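Local coordinates for YghZ aldo-keto reductase (Escherichia coli, PDB 3N6Q), which probably reduces aldehydes or ketones to alcohols with a nicotinamide cofactor, as a TIM-barrel member of the aldo-keto reductase family, at residues E8-M13 and K51-G56; Q193-L198 and A221-A226; R277-A282 and L315-F320. All blocks are in the same frame, centred on the assembly; numbering follows the deposited sequence.

Contact 1 (E8-M13 and K51-G56); sequences ERYGQM and KAFDLG
Arg-9 lays its aliphatic chain against the last turn of helix 42-54, and Phe-53 takes the contact on its ring. The CD methylene of Arg-9 stands over one face of the Phe-53 ring, offset toward the rim, 4.0 Å from the ring centroid, a CH-pi contact. Beyond it NE of Arg-9 lies 3.4 Å from CZ of Phe-53, the guanidinium and ring planes turned 39° apart. OH of Tyr-10 meets the same end of the ring, 3.5 Å from CZ of Phe-53, while the Tyr-10 ring rests by one face on CG of Arg-9. A long residue suits this place: apolar methylenes serve the aromatics, and the charged end travels on to a salt bridge of NH2 with Glu-91, which also accepts a hydrogen bond from Tyr-10 OH. The helix ends in a Schellman motif. Gly-56 has positive phi (88°), natural for glycine, and its CA lies 3.1 Å from O of Arg-9, close backbone packing with no side chain between. CA of Arg-9 makes a CH...O contact of 3.5 Å with O of Asp-54. Bends at chi2 and chi3 bring CE of Met-13 to 3.6 Å from O of Leu-55. Farther out, Asn-6 O accepts from Arg-9 NH1 and Asn-6 N donates to OD1 of Asp-54, while Pro-104 and Gly-105 of a second subunit pack on Arg-9 and Tyr-10.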
# COMPACT_ATOMS: atom_id res chain seq x y z
N GLU B 8 -35.47 -17.95 3.07
CA GLU B 8 -36.37 -16.81 2.89
C GLU B 8 -35.91 -15.57 3.69
O GLU B 8 -36.62 -14.55 3.73
CB GLU B 8 -37.79 -17.20 3.37
CG GLU B 8 -38.45 -18.34 2.54
CD GLU B 8 -38.31 -18.10 1.04
OE1 GLU B 8 -38.61 -16.96 0.60
OE2 GLU B 8 -37.85 -19.01 0.30
N ARG B 9 -34.66 -15.60 4.18
CA ARG B 9 -34.17 -14.53 5.08
C ARG B 9 -34.22 -13.12 4.51
O ARG B 9 -34.27 -12.16 5.30
CB ARG B 9 -32.73 -14.86 5.61
CG ARG B 9 -31.62 -14.92 4.52
CD ARG B 9 -30.37 -15.59 5.11
NE ARG B 9 -29.33 -15.76 4.11
CZ ARG B 9 -29.25 -16.80 3.28
NH1 ARG B 9 -30.20 -17.73 3.26
NH2 ARG B 9 -28.25 -16.86 2.41
N TYR B 10 -34.06 -12.97 3.20
CA TYR B 10 -34.04 -11.63 2.60
C TYR B 10 -35.43 -11.14 2.16
O TYR B 10 -35.54 -10.06 1.55
CB TYR B 10 -33.05 -11.58 1.42
CG TYR B 10 -31.64 -11.92 1.88
CD1 TYR B 10 -31.05 -11.18 2.89
CD2 TYR B 10 -30.94 -13.00 1.35
CE1 TYR B 10 -29.73 -11.47 3.35
CE2 TYR B 10 -29.62 -13.34 1.84
CZ TYR B 10 -29.05 -12.55 2.84
OH TYR B 10 -27.76 -12.81 3.31
N GLY B 11 -36.46 -11.89 2.50
CA GLY B 11 -37.77 -11.69 1.86
C GLY B 11 -38.60 -10.61 2.51
O GLY B 11 -39.45 -10.02 1.85
N GLN B 12 -38.43 -10.40 3.81
CA GLN B 12 -39.27 -9.45 4.54
C GLN B 12 -38.55 -8.28 5.23
O GLN B 12 -39.16 -7.22 5.47
CB GLN B 12 -40.08 -10.19 5.61
CG GLN B 12 -41.16 -11.07 4.97
CD GLN B 12 -41.93 -11.86 5.97
OE1 GLN B 12 -41.36 -12.60 6.78
NE2 GLN B 12 -43.26 -11.74 5.90
N MET B 13 -37.25 -8.46 5.51
CA MET B 13 -36.49 -7.36 6.12
C MET B 13 -36.41 -6.17 5.17
O MET B 13 -36.30 -6.31 3.91
CB MET B 13 -35.05 -7.83 6.55
CG MET B 13 -34.18 -6.69 7.14
SD MET B 13 -34.69 -5.85 8.63
CE MET B 13 -35.07 -7.17 9.76
N LYS B 51 -30.79 -16.70 14.67
CA LYS B 51 -32.10 -16.08 14.50
C LYS B 51 -31.98 -14.73 13.80
O LYS B 51 -32.72 -14.47 12.81
CB LYS B 51 -32.82 -15.95 15.86
CG LYS B 51 -34.18 -15.16 15.81
CD LYS B 51 -35.19 -15.94 14.92
CE LYS B 51 -35.56 -17.26 15.58
NZ LYS B 51 -36.72 -17.94 14.90
N ALA B 52 -31.02 -13.90 14.26
CA ALA B 52 -30.78 -12.61 13.59
C ALA B 52 -30.64 -12.78 12.09
O ALA B 52 -31.34 -12.13 11.29
CB ALA B 52 -29.53 -11.91 14.18
N PHE B 53 -29.74 -13.67 11.67
CA PHE B 53 -29.44 -13.83 10.25
C PHE B 53 -30.64 -14.44 9.49
O PHE B 53 -30.90 -14.05 8.35
CB PHE B 53 -28.19 -14.69 10.07
CG PHE B 53 -27.67 -14.73 8.67
CD1 PHE B 53 -27.32 -13.54 8.00
CD2 PHE B 53 -27.53 -15.95 8.00
CE1 PHE B 53 -26.81 -13.56 6.68
CE2 PHE B 53 -26.97 -15.98 6.65
CZ PHE B 53 -26.62 -14.81 6.01
N ASP B 54 -31.35 -15.38 10.12
CA ASP B 54 -32.58 -15.97 9.49
C ASP B 54 -33.68 -14.89 9.31
O ASP B 54 -34.59 -15.05 8.47
CB ASP B 54 -33.11 -17.06 10.37
CG ASP B 54 -32.33 -18.38 10.22
OD1 ASP B 54 -31.57 -18.55 9.27
OD2 ASP B 54 -32.63 -19.24 11.02
N LEU B 55 -33.63 -13.84 10.13
CA LEU B 55 -34.57 -12.68 9.95
C LEU B 55 -34.10 -11.62 8.96
O LEU B 55 -34.82 -10.64 8.73
CB LEU B 55 -34.91 -12.02 11.29
CG LEU B 55 -35.66 -12.82 12.33
CD1 LEU B 55 -35.52 -12.13 13.66
CD2 LEU B 55 -37.20 -13.04 11.94
N GLY B 56 -32.95 -11.85 8.30
CA GLY B 56 -32.40 -10.87 7.36
C GLY B 56 -31.50 -9.83 8.02
O GLY B 56 -31.08 -8.88 7.39

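Contact 2 (Q193-L198 and A221-A226)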
# COMPACT_ATOMS: atom_id res chain seq x y z
N GLN B 193 -22.70 6.61 14.61
CA GLN B 193 -23.51 5.94 15.60
C GLN B 193 -23.71 6.78 16.85
O GLN B 193 -22.86 6.76 17.76
CB GLN B 193 -22.86 4.55 15.95
CG GLN B 193 -23.60 3.79 16.97
CD GLN B 193 -22.97 2.39 17.18
OE1 GLN B 193 -22.84 1.95 18.30
NE2 GLN B 193 -22.66 1.69 16.11
N PRO B 194 -24.87 7.51 16.96
CA PRO B 194 -25.21 8.27 18.18
C PRO B 194 -26.15 7.46 19.06
O PRO B 194 -26.85 6.55 18.60
CB PRO B 194 -25.93 9.51 17.61
CG PRO B 194 -26.74 8.90 16.44
CD PRO B 194 -25.76 7.85 15.82
N SER B 195 -26.23 7.80 20.33
CA SER B 195 -27.33 7.29 21.13
C SER B 195 -28.51 8.14 20.70
O SER B 195 -28.40 9.37 20.74
CB SER B 195 -27.08 7.59 22.64
OG SER B 195 -26.04 6.75 23.11
N TYR B 196 -29.65 7.50 20.47
CA TYR B 196 -30.82 8.21 19.87
C TYR B 196 -32.06 7.37 20.10
O TYR B 196 -32.08 6.18 19.80
CB TYR B 196 -30.57 8.35 18.36
CG TYR B 196 -31.61 9.22 17.66
CD1 TYR B 196 -32.40 10.11 18.39
CD2 TYR B 196 -31.85 9.07 16.31
CE1 TYR B 196 -33.32 10.97 17.72
CE2 TYR B 196 -32.82 9.85 15.66
CZ TYR B 196 -33.51 10.81 16.36
OH TYR B 196 -34.45 11.61 15.69
N ASN B 197 -33.06 7.94 20.77
CA ASN B 197 -34.30 7.23 20.99
C ASN B 197 -35.38 8.26 21.34
O ASN B 197 -35.13 9.49 21.37
CB ASN B 197 -34.16 6.20 22.14
CG ASN B 197 -33.58 6.80 23.44
OD1 ASN B 197 -34.21 7.63 24.09
ND2 ASN B 197 -32.40 6.32 23.86
N LEU B 198 -36.55 7.76 21.73
CA LEU B 198 -37.66 8.67 21.96
C LEU B 198 -37.36 9.66 23.08
O LEU B 198 -37.83 10.80 23.03
CB LEU B 198 -38.92 7.87 22.30
CG LEU B 198 -39.92 7.62 21.20
CD1 LEU B 198 -41.05 6.83 21.86
CD2 LEU B 198 -40.50 8.93 20.68
N ALA B 221 -28.81 4.16 15.13
CA ALA B 221 -29.17 4.52 16.49
C ALA B 221 -28.75 3.48 17.56
O ALA B 221 -29.27 2.35 17.62
CB ALA B 221 -30.74 4.80 16.59
N PHE B 222 -27.92 3.93 18.51
CA PHE B 222 -27.50 3.07 19.64
C PHE B 222 -28.48 3.30 20.79
O PHE B 222 -29.02 4.42 20.98
CB PHE B 222 -26.08 3.52 20.05
CG PHE B 222 -25.54 2.78 21.25
CD1 PHE B 222 -25.12 1.46 21.12
CD2 PHE B 222 -25.43 3.41 22.48
CE1 PHE B 222 -24.62 0.75 22.22
CE2 PHE B 222 -24.93 2.70 23.58
CZ PHE B 222 -24.51 1.37 23.45
N THR B 223 -28.79 2.24 21.55
CA THR B 223 -29.79 2.25 22.65
C THR B 223 -31.16 2.84 22.21
O THR B 223 -31.70 3.71 22.89
CB THR B 223 -29.40 2.97 23.95
OG1 THR B 223 -28.96 4.32 23.71
CG2 THR B 223 -28.28 2.16 24.69
N PRO B 224 -31.67 2.36 21.10
CA PRO B 224 -33.01 2.86 20.61
C PRO B 224 -34.15 2.53 21.56
O PRO B 224 -35.23 3.16 21.48
CB PRO B 224 -33.19 2.12 19.27
CG PRO B 224 -32.45 0.71 19.51
CD PRO B 224 -31.20 1.16 20.35
N LEU B 225 -33.93 1.57 22.48
CA LEU B 225 -34.91 1.27 23.55
C LEU B 225 -34.59 1.86 24.90
O LEU B 225 -35.29 1.56 25.89
CB LEU B 225 -35.18 -0.25 23.65
CG LEU B 225 -35.70 -0.93 22.37
CD1 LEU B 225 -35.94 -2.39 22.67
CD2 LEU B 225 -37.04 -0.27 21.90
N ALA B 226 -33.65 2.82 24.93
CA ALA B 226 -33.31 3.58 26.17
C ALA B 226 -33.05 2.65 27.34
O ALA B 226 -33.52 2.86 28.44
CB ALA B 226 -34.38 4.65 26.50
O HOH W 1 -36.89 5.17 20.42
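Ser-195 and Phe-222 face each other in a single beta bridge just past the C-terminal ends of the neighbouring parallel strands 191-193 and 218-221, the side of the barrel where TIM-barrel enzymes generally have their active site. Two backbone bonds flank Ser-195: Phe-222 N gives a nearly straight one (172°) to O of Pro-194 at 2.8 Å, and Tyr-196 N gives a longer one to O of Phe-222 at 3.2 Å. Phe-222 O also accepts from OG1 of Thr-223 at 2.7 Å, the hydroxyl standing above the carbonyl plane, and CA of Ser-195 adds a CH...O contact. CG of Asn-197 sits between the backbone N and carbonyl carbon (chi1 52°), and ND2 of Asn-197 reaches O of Thr-223 at 2.9 Å; this oxygen also takes the turn bond from Ala-226 N. The amide's OD1 accepts from Leu-199 N, so asparagine suits the place by offering donor and acceptor at once. A water accepts from Leu-198 N and donates to O of Pro-224. O of Tyr-196 is buried without a hydrogen-bond partner, although CA of Pro-224 makes a CH...O contact with O of Tyr-196 at 3.5 Å. Small Ala-221 packs its CB against CB of Tyr-196, and OG of Ser-195 lies at the edge of the Phe-222 ring. Phe-222 O and Thr-223 O each accept twice, consistent with the turn at 223-226 being fixed against 193-198.

Contact 3 (R277-A282 and L315-F320); sequences RGQSMA and LNNLTF
The guanidinium of Arg-277 is sandwiched: the ring of Phe-320 lies flat on one face, and the amide of Asn-317 covers the opposite face, its ND2 offset toward the rim. The stack with Phe-320 is almost parallel, planes 5° apart, and CZ of Arg-277 sits 3.7 Å from the Phe-320 ring centroid, a cation-pi contact. The Asn-317 amide is tilted 25° from the guanidinium plane. At the edge, NH1 and NH2 of Arg-277 both donate to O of Thr-319, at 2.9 Å and 3.2 Å, a two-nitrogen grip on one backbone oxygen. On another edge NE of Arg-277 gives a fairly straight bond to OE1 of Gln-279, 2.8 Å long and in the guanidinium plane. A bend at chi3 (53°) sets NE on its way to this partner. These edge bonds fix the rotation of the group and keep it flat against Phe-320. Arginine suits the place because its flat cation can stack and donate in its plane at once; NH1 also forms a salt bridge with Glu-324. Asn-317 reaches back with ND2 to O of Arg-277 in a weak bond of 3.4 Å, and a water that donates to the same oxygen accepts weakly from ND2. Gly-278, with positive phi, ends helix 261-276 in a Schellman motif, and Ser-280 N-caps helix 281-289: a tight turn between two helices on the outside of the TIM barrel, clasped to the loop before helix 322-334.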
# COMPACT_ATOMS: atom_id res chain seq x y z
N ARG B 277 -51.96 1.51 18.55
CA ARG B 277 -51.40 1.30 17.21
C ARG B 277 -51.26 -0.20 16.96
O ARG B 277 -50.80 -0.60 15.90
CB ARG B 277 -50.02 1.98 17.10
CG ARG B 277 -50.06 3.53 17.28
CD ARG B 277 -48.61 4.03 17.54
NE ARG B 277 -47.69 3.54 16.51
CZ ARG B 277 -47.58 4.06 15.28
NH1 ARG B 277 -48.38 5.03 14.86
NH2 ARG B 277 -46.70 3.53 14.43
N GLY B 278 -51.63 -1.04 17.93
CA GLY B 278 -51.41 -2.49 17.79
C GLY B 278 -49.93 -2.93 17.92
O GLY B 278 -49.52 -3.96 17.37
N GLN B 279 -49.19 -2.16 18.73
CA GLN B 279 -47.73 -2.35 18.95
C GLN B 279 -47.45 -2.51 20.41
O GLN B 279 -48.18 -1.95 21.25
CB GLN B 279 -46.94 -1.12 18.47
CG GLN B 279 -47.08 -0.85 16.95
CD GLN B 279 -46.03 0.11 16.43
OE1 GLN B 279 -46.05 1.32 16.70
NE2 GLN B 279 -45.13 -0.43 15.62
N SER B 280 -46.35 -3.22 20.73
CA SER B 280 -45.79 -3.12 22.06
C SER B 280 -45.11 -1.76 22.18
O SER B 280 -44.77 -1.12 21.20
CB SER B 280 -44.70 -4.19 22.31
OG SER B 280 -43.66 -4.05 21.35
N MET B 281 -44.77 -1.40 23.40
CA MET B 281 -44.00 -0.19 23.60
C MET B 281 -42.66 -0.21 22.84
O MET B 281 -42.30 0.78 22.19
CB MET B 281 -43.79 0.09 25.08
CG MET B 281 -42.98 1.34 25.33
SD MET B 281 -43.86 2.84 24.84
CE MET B 281 -42.66 3.69 23.82
N ALA B 282 -41.96 -1.34 22.87
CA ALA B 282 -40.65 -1.44 22.15
C ALA B 282 -40.84 -1.27 20.64
O ALA B 282 -40.07 -0.58 19.98
CB ALA B 282 -40.00 -2.82 22.47
N LEU B 315 -41.44 -3.03 11.79
CA LEU B 315 -41.52 -2.65 10.40
C LEU B 315 -42.96 -2.68 9.83
O LEU B 315 -43.18 -2.17 8.73
CB LEU B 315 -40.57 -3.49 9.51
CG LEU B 315 -39.07 -3.37 9.93
CD1 LEU B 315 -38.27 -4.45 9.15
CD2 LEU B 315 -38.61 -1.91 9.59
N ASN B 316 -43.88 -3.32 10.53
CA ASN B 316 -45.29 -3.42 10.04
C ASN B 316 -46.07 -2.14 10.22
O ASN B 316 -47.20 -2.01 9.71
CB ASN B 316 -45.99 -4.57 10.75
CG ASN B 316 -45.42 -5.89 10.32
OD1 ASN B 316 -44.94 -5.97 9.20
ND2 ASN B 316 -45.42 -6.88 11.18
N ASN B 317 -45.52 -1.20 11.00
CA ASN B 317 -46.21 0.06 11.21
C ASN B 317 -45.20 1.18 11.40
O ASN B 317 -44.93 1.55 12.55
CB ASN B 317 -47.13 -0.03 12.46
CG ASN B 317 -48.12 1.13 12.53
OD1 ASN B 317 -47.97 2.12 11.80
ND2 ASN B 317 -49.09 1.06 13.46
N LEU B 318 -44.72 1.75 10.30
CA LEU B 318 -43.74 2.83 10.39
C LEU B 318 -44.42 4.21 10.29
O LEU B 318 -43.75 5.24 10.23
CB LEU B 318 -42.69 2.66 9.30
CG LEU B 318 -41.86 1.38 9.49
CD1 LEU B 318 -40.87 1.27 8.33
CD2 LEU B 318 -41.10 1.34 10.88
N THR B 319 -45.76 4.22 10.31
CA THR B 319 -46.37 5.56 10.08
C THR B 319 -46.92 6.17 11.37
O THR B 319 -47.63 5.49 12.14
CB THR B 319 -47.48 5.50 8.98
OG1 THR B 319 -48.48 4.62 9.42
CG2 THR B 319 -46.96 4.92 7.69
N PHE B 320 -46.71 7.47 11.52
CA PHE B 320 -47.28 8.23 12.63
C PHE B 320 -47.98 9.47 12.05
O PHE B 320 -47.41 10.15 11.25
CB PHE B 320 -46.15 8.74 13.54
CG PHE B 320 -45.44 7.62 14.33
CD1 PHE B 320 -45.82 7.37 15.67
CD2 PHE B 320 -44.49 6.80 13.70
CE1 PHE B 320 -45.16 6.28 16.44
CE2 PHE B 320 -43.91 5.70 14.41
CZ PHE B 320 -44.23 5.47 15.76
O HOH W 2 -49.66 -2.17 14.01

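Overall arrangement
Contact 2 is the buried one, its centre about 8 Å from the chain centre, where loops after two adjacent barrel strands pair through backbone bonds. Contact 1, partly buried, and contact 3, at the surface, join helix ends to loops. Both include a Schellman glycine and an arginine over an aromatic ring, but contact 1 uses methylenes and has no hydrogen bond between its segments, whereas contact 3 uses the flat cation and donates from its edge. Contact 1 alone is also packed by another subunit. Helix 281-289, which begins in contact 3, packs on Tyr-196 and Pro-224 of contact 2, and Leu-225 touches O of Ala-282; helix 305-312 packs on contact 1 and leads into 315-320.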